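Local coordinates for uncharacterized protein GEBA250068378 (Sulfurospirillum deleyianum, PDB 3NKG) that is of unknown function but folds as a two-sheet beta sandwich that probably belongs with the galactose-binding-like domains, at residues Ile35-Val40 / Asp164-Ile169; Glu23-Glu28 / Lys142-Phe147. All blocks are in the same frame, centred on the assembly; numbering follows the deposited sequence.

Contact 1 of 2, residues Ile35-Val40 / Asp164-Ile169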
loop_
_atom_site.group_PDB
_atom_site.type_symbol
_atom_site.label_atom_id
_atom_site.label_comp_id
_atom_site.label_asym_id
_atom_site.label_seq_id
_atom_site.Cartn_x
_atom_site.Cartn_y
_atom_site.Cartn_z
ATOM N N ILE A 35 3.531 -2.710 1.135
ATOM C CA ILE A 35 2.594 -1.668 1.566
ATOM C C ILE A 35 2.655 -0.485 0.631
ATOM O O ILE A 35 3.587 -0.359 -0.175
ATOM C CB ILE A 35 2.935 -1.138 2.988
ATOM C CG1 ILE A 35 4.180 -0.264 2.937
ATOM C CG2 ILE A 35 3.123 -2.302 4.007
ATOM C CD1 ILE A 35 4.630 0.269 4.280
ATOM N N LEU A 36 1.666 0.394 0.739
ATOM C CA LEU A 36 1.747 1.676 0.070
ATOM C C LEU A 36 1.902 2.741 1.133
ATOM O O LEU A 36 1.171 2.732 2.142
ATOM C CB LEU A 36 0.457 1.948 -0.733
ATOM C CG LEU A 36 0.115 0.911 -1.793
ATOM C CD1 LEU A 36 -1.219 1.260 -2.411
ATOM C CD2 LEU A 36 1.203 0.847 -2.833
ATOM N N GLN A 37 2.813 3.683 0.900
ATOM C CA GLN A 37 3.020 4.818 1.798
ATOM C C GLN A 37 2.691 6.114 1.082
ATOM O O GLN A 37 3.262 6.400 0.015
ATOM C CB GLN A 37 4.475 4.887 2.259
ATOM C CG GLN A 37 4.955 3.662 3.018
ATOM C CD GLN A 37 6.386 3.823 3.507
ATOM O OE1 GLN A 37 7.334 3.810 2.717
ATOM N NE2 GLN A 37 6.544 3.997 4.811
ATOM N N PHE A 38 1.785 6.889 1.682
ATOM C CA PHE A 38 1.298 8.151 1.112
ATOM C C PHE A 38 1.978 9.358 1.750
ATOM O O PHE A 38 1.997 9.487 2.976
ATOM C CB PHE A 38 -0.208 8.270 1.354
ATOM C CG PHE A 38 -1.003 7.231 0.648
ATOM C CD1 PHE A 38 -0.915 5.887 1.033
ATOM C CD2 PHE A 38 -1.781 7.575 -0.453
ATOM C CE1 PHE A 38 -1.635 4.935 0.365
ATOM C CE2 PHE A 38 -2.500 6.639 -1.119
ATOM C CZ PHE A 38 -2.442 5.314 -0.727
ATOM N N ALA A 39 2.530 10.242 0.927
ATOM C CA ALA A 39 3.035 11.532 1.429
ATOM C C ALA A 39 1.898 12.476 1.805
ATOM O O ALA A 39 0.823 12.452 1.204
ATOM C CB ALA A 39 3.937 12.187 0.421
ATOM N N VAL A 40 2.146 13.308 2.811
ATOM C CA VAL A 40 1.128 14.194 3.362
ATOM C C VAL A 40 1.805 15.518 3.706
ATOM O O VAL A 40 2.983 15.529 4.071
ATOM C CB VAL A 40 0.498 13.567 4.625
ATOM C CG1 VAL A 40 -0.492 14.504 5.251
ATOM C CG2 VAL A 40 -0.194 12.232 4.279
ATOM N N ASP A 164 4.579 5.670 -2.413
ATOM C CA ASP A 164 5.624 4.652 -2.571
ATOM C C ASP A 164 5.032 3.261 -2.377
ATOM O O ASP A 164 4.290 3.021 -1.415
ATOM C CB ASP A 164 6.720 4.826 -1.514
ATOM C CG ASP A 164 7.635 5.990 -1.806
ATOM O OD1 ASP A 164 7.878 6.278 -2.996
ATOM O OD2 ASP A 164 8.127 6.610 -0.845
ATOM N N PHE A 165 5.331 2.358 -3.295
ATOM C CA PHE A 165 5.229 0.931 -3.005
ATOM C C PHE A 165 6.482 0.532 -2.226
ATOM O O PHE A 165 7.611 0.768 -2.672
ATOM C CB PHE A 165 5.107 0.125 -4.292
ATOM C CG PHE A 165 5.144 -1.354 -4.087
ATOM C CD1 PHE A 165 3.985 -2.054 -3.772
ATOM C CD2 PHE A 165 6.316 -2.053 -4.237
ATOM C CE1 PHE A 165 4.014 -3.428 -3.585
ATOM C CE2 PHE A 165 6.350 -3.443 -4.049
ATOM C CZ PHE A 165 5.201 -4.118 -3.718
ATOM N N THR A 166 6.286 -0.069 -1.058
ATOM C CA THR A 166 7.408 -0.362 -0.165
ATOM C C THR A 166 7.458 -1.822 0.310
ATOM O O THR A 166 6.434 -2.402 0.677
ATOM C CB THR A 166 7.408 0.600 1.022
ATOM O OG1 THR A 166 7.724 1.906 0.547
ATOM C CG2 THR A 166 8.451 0.202 2.061
ATOM N N ILE A 167 8.657 -2.404 0.277
ATOM C CA ILE A 167 8.898 -3.748 0.811
ATOM C C ILE A 167 9.788 -3.624 2.029
ATOM O O ILE A 167 10.902 -3.076 1.954
ATOM C CB ILE A 167 9.601 -4.649 -0.232
ATOM C CG1 ILE A 167 8.836 -4.632 -1.548
ATOM C CG2 ILE A 167 9.737 -6.113 0.266
ATOM C CD1 ILE A 167 9.686 -4.904 -2.752
ATOM N N TYR A 168 9.310 -4.098 3.170
ATOM C CA TYR A 168 10.194 -4.151 4.328
ATOM C C TYR A 168 10.017 -5.445 5.131
ATOM O O TYR A 168 8.970 -6.099 5.079
ATOM C CB TYR A 168 10.064 -2.891 5.203
ATOM C CG TYR A 168 8.778 -2.808 5.994
ATOM C CD1 TYR A 168 8.760 -3.089 7.350
ATOM C CD2 TYR A 168 7.586 -2.445 5.387
ATOM C CE1 TYR A 168 7.577 -3.018 8.090
ATOM C CE2 TYR A 168 6.401 -2.382 6.113
ATOM C CZ TYR A 168 6.405 -2.664 7.465
ATOM O OH TYR A 168 5.229 -2.602 8.194
ATOM N N ILE A 169 11.055 -5.816 5.871
ATOM C CA ILE A 169 11.082 -7.124 6.502
ATOM C C ILE A 169 10.067 -7.146 7.632
ATOM O O ILE A 169 9.880 -6.141 8.310
ATOM C CB ILE A 169 12.502 -7.470 7.011
ATOM C CG1 ILE A 169 12.687 -8.987 7.109
ATOM C CG2 ILE A 169 12.780 -6.771 8.330
ATOM C CD1 ILE A 169 14.095 -9.418 7.441
HETATM O O HOH W 1 9.044 5.705 1.260
#
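Ile35 and Gln37 pair with Thr166 and Asp164 through four backbone hydrogen bonds. Ile35 and Thr166 exchange two, and Gln37 and Asp164 two more, the shortest from Gln37 N to Asp164 O at 2.8 Å. Leu36 and Phe165 form the non-hydrogen-bonded pair between them, where Leu36 CA lies 3.2 Å from Asp164 O in a CA-H...O contact. Polar side chains meet on the face that carries Ile35 and Thr166. Thr166 OG1 donates to Gln37 OE1 over 2.9 Å, arriving 35° above the plane of the amide, and the same hydroxyl is also bonded to Ser8 OG on the neighbouring strand 7-11. A water donates to Gln37 OE1 and to Asp164 OD2, so the amide oxygen takes two donors. An alanine in place of Gln37 would probably leave Thr166 OG1 without this carbonyl acceptor and the water without one of its two mates. The pairing joins the two central strands, 30-38 and 163-169, of an antiparallel four-stranded sheet, one layer of a beta sandwich. Apolar contacts lie on both faces. Ile35 CG1 sits between the backbone N and the carbonyl carbon (chi1 73°), alongside Thr166, with CG1 3.9 Å from Thr166 CB. Ile35 CD1 continues to Tyr168 CE2 at 3.7 Å, the two side chains crossing at about a right angle, while His33 meets the same tyrosine ring. On the opposite face Leu36 CD2 reaches the edge of the Phe165 ring, near its plane, 4.1 Å from Phe165 CD1; Ile135 of strand 132-140 touches both of these side chains.

Contact 2 of 2, residues Glu23-Glu28 / Lys142-Phe147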
loop_
_atom_site.group_PDB
_atom_site.type_symbol
_atom_site.label_atom_id
_atom_site.label_comp_id
_atom_site.label_asym_id
_atom_site.label_seq_id
_atom_site.Cartn_x
_atom_site.Cartn_y
_atom_site.Cartn_z
ATOM N N GLU A 23 14.063 -4.296 -10.197
ATOM C CA GLU A 23 14.752 -5.446 -9.653
ATOM C C GLU A 23 14.911 -5.236 -8.158
ATOM O O GLU A 23 15.185 -4.140 -7.687
ATOM C CB GLU A 23 16.116 -5.653 -10.304
ATOM C CG GLU A 23 16.869 -6.835 -9.722
ATOM C CD GLU A 23 18.185 -7.108 -10.443
ATOM O OE1 GLU A 23 18.276 -6.832 -11.667
ATOM O OE2 GLU A 23 19.129 -7.596 -9.778
ATOM N N VAL A 24 14.734 -6.313 -7.422
ATOM C CA VAL A 24 14.679 -6.251 -5.999
ATOM C C VAL A 24 15.533 -7.377 -5.450
ATOM O O VAL A 24 15.365 -8.540 -5.835
ATOM C CB VAL A 24 13.221 -6.456 -5.524
ATOM C CG1 VAL A 24 13.197 -6.799 -4.042
ATOM C CG2 VAL A 24 12.390 -5.222 -5.856
ATOM N N LYS A 25 16.431 -7.030 -4.535
ATOM C CA LYS A 25 17.308 -8.011 -3.933
ATOM C C LYS A 25 16.878 -8.306 -2.510
ATOM O O LYS A 25 16.848 -7.419 -1.671
ATOM C CB LYS A 25 18.760 -7.526 -3.978
ATOM C CG LYS A 25 19.780 -8.563 -3.505
ATOM C CD LYS A 25 21.200 -8.164 -3.900
ATOM C CE LYS A 25 22.236 -9.185 -3.444
ATOM N NZ LYS A 25 23.626 -8.787 -3.851
ATOM N N ILE A 26 16.530 -9.562 -2.253
ATOM C CA ILE A 26 16.227 -10.032 -0.910
ATOM C C ILE A 26 17.486 -10.645 -0.271
ATOM O O ILE A 26 18.011 -11.652 -0.769
ATOM C CB ILE A 26 15.098 -11.082 -0.938
ATOM C CG1 ILE A 26 13.848 -10.512 -1.640
ATOM C CG2 ILE A 26 14.787 -11.572 0.466
ATOM C CD1 ILE A 26 13.193 -9.301 -0.930
ATOM N N GLU A 27 17.939 -10.051 0.837
ATOM C CA GLU A 27 19.171 -10.444 1.524
ATOM C C GLU A 27 18.949 -11.572 2.524
ATOM O O GLU A 27 19.878 -12.306 2.858
ATOM C CB GLU A 27 19.779 -9.260 2.293
ATOM C CG GLU A 27 19.643 -7.888 1.633
ATOM C CD GLU A 27 20.674 -7.633 0.540
ATOM O OE1 GLU A 27 21.437 -8.565 0.186
ATOM O OE2 GLU A 27 20.717 -6.489 0.031
ATOM N N GLU A 28 17.729 -11.687 3.033
ATOM C CA GLU A 28 17.444 -12.648 4.084
ATOM C C GLU A 28 16.182 -13.399 3.723
ATOM O O GLU A 28 15.165 -12.781 3.344
ATOM C CB GLU A 28 17.270 -11.920 5.428
ATOM C CG GLU A 28 17.237 -12.821 6.673
ATOM C CD GLU A 28 17.109 -12.034 7.993
ATOM O OE1 GLU A 28 17.618 -10.890 8.074
ATOM O OE2 GLU A 28 16.501 -12.567 8.952
ATOM N N LYS A 142 16.123 -15.542 0.064
ATOM C CA LYS A 142 17.266 -14.756 -0.369
ATOM C C LYS A 142 17.440 -14.945 -1.862
ATOM O O LYS A 142 17.392 -16.060 -2.359
ATOM C CB LYS A 142 18.538 -15.223 0.349
ATOM C CG LYS A 142 18.375 -15.402 1.843
ATOM C CD LYS A 142 19.716 -15.587 2.534
ATOM C CE LYS A 142 19.578 -15.455 4.047
ATOM N NZ LYS A 142 20.887 -15.153 4.708
ATOM N N GLY A 143 17.632 -13.851 -2.581
ATOM C CA GLY A 143 17.788 -13.925 -4.010
ATOM C C GLY A 143 17.432 -12.630 -4.693
ATOM O O GLY A 143 17.290 -11.596 -4.049
ATOM N N LYS A 144 17.270 -12.704 -6.012
ATOM C CA LYS A 144 16.977 -11.548 -6.837
ATOM C C LYS A 144 15.630 -11.738 -7.506
ATOM O O LYS A 144 15.315 -12.841 -7.960
ATOM C CB LYS A 144 18.050 -11.382 -7.914
ATOM C CG LYS A 144 18.563 -9.951 -8.063
ATOM C CD LYS A 144 20.086 -9.855 -7.882
ATOM C CE LYS A 144 20.855 -10.394 -9.093
ATOM N NZ LYS A 144 22.345 -10.289 -8.920
ATOM N N TYR A 145 14.854 -10.656 -7.584
ATOM C CA TYR A 145 13.491 -10.704 -8.115
ATOM C C TYR A 145 13.186 -9.488 -8.996
ATOM O O TYR A 145 13.790 -8.419 -8.833
ATOM C CB TYR A 145 12.473 -10.742 -6.954
ATOM C CG TYR A 145 12.666 -11.915 -6.025
ATOM C CD1 TYR A 145 13.543 -11.832 -4.936
ATOM C CD2 TYR A 145 11.985 -13.111 -6.237
ATOM C CE1 TYR A 145 13.718 -12.899 -4.081
ATOM C CE2 TYR A 145 12.159 -14.191 -5.394
ATOM C CZ TYR A 145 13.030 -14.079 -4.315
ATOM O OH TYR A 145 13.228 -15.154 -3.485
ATOM N N ILE A 146 12.257 -9.655 -9.929
ATOM C CA ILE A 146 11.667 -8.519 -10.620
ATOM C C ILE A 146 10.249 -8.309 -10.098
ATOM O O ILE A 146 9.391 -9.195 -10.212
ATOM C CB ILE A 146 11.615 -8.746 -12.131
ATOM C CG1 ILE A 146 13.039 -9.028 -12.662
ATOM C CG2 ILE A 146 10.949 -7.559 -12.840
ATOM C CD1 ILE A 146 14.034 -8.024 -12.205
ATOM N N PHE A 147 10.007 -7.134 -9.522
ATOM C CA PHE A 147 8.673 -6.758 -9.108
ATOM C C PHE A 147 8.065 -5.835 -10.150
ATOM O O PHE A 147 8.651 -4.832 -10.531
ATOM C CB PHE A 147 8.734 -6.031 -7.775
ATOM C CG PHE A 147 8.792 -6.937 -6.578
ATOM C CD1 PHE A 147 9.918 -7.716 -6.327
ATOM C CD2 PHE A 147 7.719 -6.996 -5.686
ATOM C CE1 PHE A 147 9.977 -8.554 -5.210
ATOM C CE2 PHE A 147 7.764 -7.816 -4.576
ATOM C CZ PHE A 147 8.900 -8.600 -4.328
#
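The rings of Tyr145 and Phe147 each meet an aliphatic side chain of strand 18-26. At the edge of the Tyr145 ring, near its plane, lies Val24 O. Ile26 approaches the same ring obliquely, its side chain crossing at about a right angle and Ile26 CG1 coming 3.4 Å from Tyr145 CE1; the phenol OH is bonded to Asp141 O. Val24 comes obliquely to the Phe147 ring, Val24 CG2 standing 3.5 Å from Phe147 CD1, and Leu140 also packs on this phenylalanine. The antiparallel backbones are tied by two hydrogen-bonded pairs. Val24 N donates to Tyr145 O at 2.7 Å, and Tyr145 N donates back to Val24 O. Ile26 and Gly143 do the same, the donor Ile26 N lying nearly in line with the Gly143 carbonyl (167°). At the backbone torsions of Gly143 any CB would collide with Lys142 O, which explains a residue without one. The other face of this edge of the sandwich carries charged chains. Glu23 CG is anti to its backbone N (chi1 179°) and the chain runs out extended, crossing Lys144 so that Glu23 OE2 rests 3.0 Å from Lys144 CG. Glu23 CB also packs on Ile146 CD1 at 3.7 Å. Beyond the paired strands one of two Lys142 conformers lays its aliphatic chain against the Glu27-Glu28 backbone, Lys142 CD 3.3 Å from Glu27 O. Within the pairing the chemistry divides by face: apolar packing on one; on the other Glu23 OE2, 4.3 Å from Lys144 NZ and beyond a salt bridge, probably attracts it weakly and offsets some repulsion between Lys144 and Lys25.

Overall arrangement
Contact 1 and contact 2 lie in different sheets of the sandwich, their centres about 17 Å apart. Contact 1 joins the two inner strands of the sheet ordered 7-11, 163-169, 30-38, 132-140; contact 2 joins edge strand 18-26 to strand 143-151 in the sheet that continues to 98-107 and 113-123. Along the chain the segments alternate: 23-28, 35-40, 142-147, 164-169. Strands 18-26 and 30-38, and likewise 143-151 and 163-169, follow each other yet lie in different layers. These two crossovers bring the layers together over shared apolar packing, with Ile167 CD1 3.9 Å from Phe147 CE2 and Phe165 CE2 4.1 Å from Phe147 CD2, in this protein of unknown function.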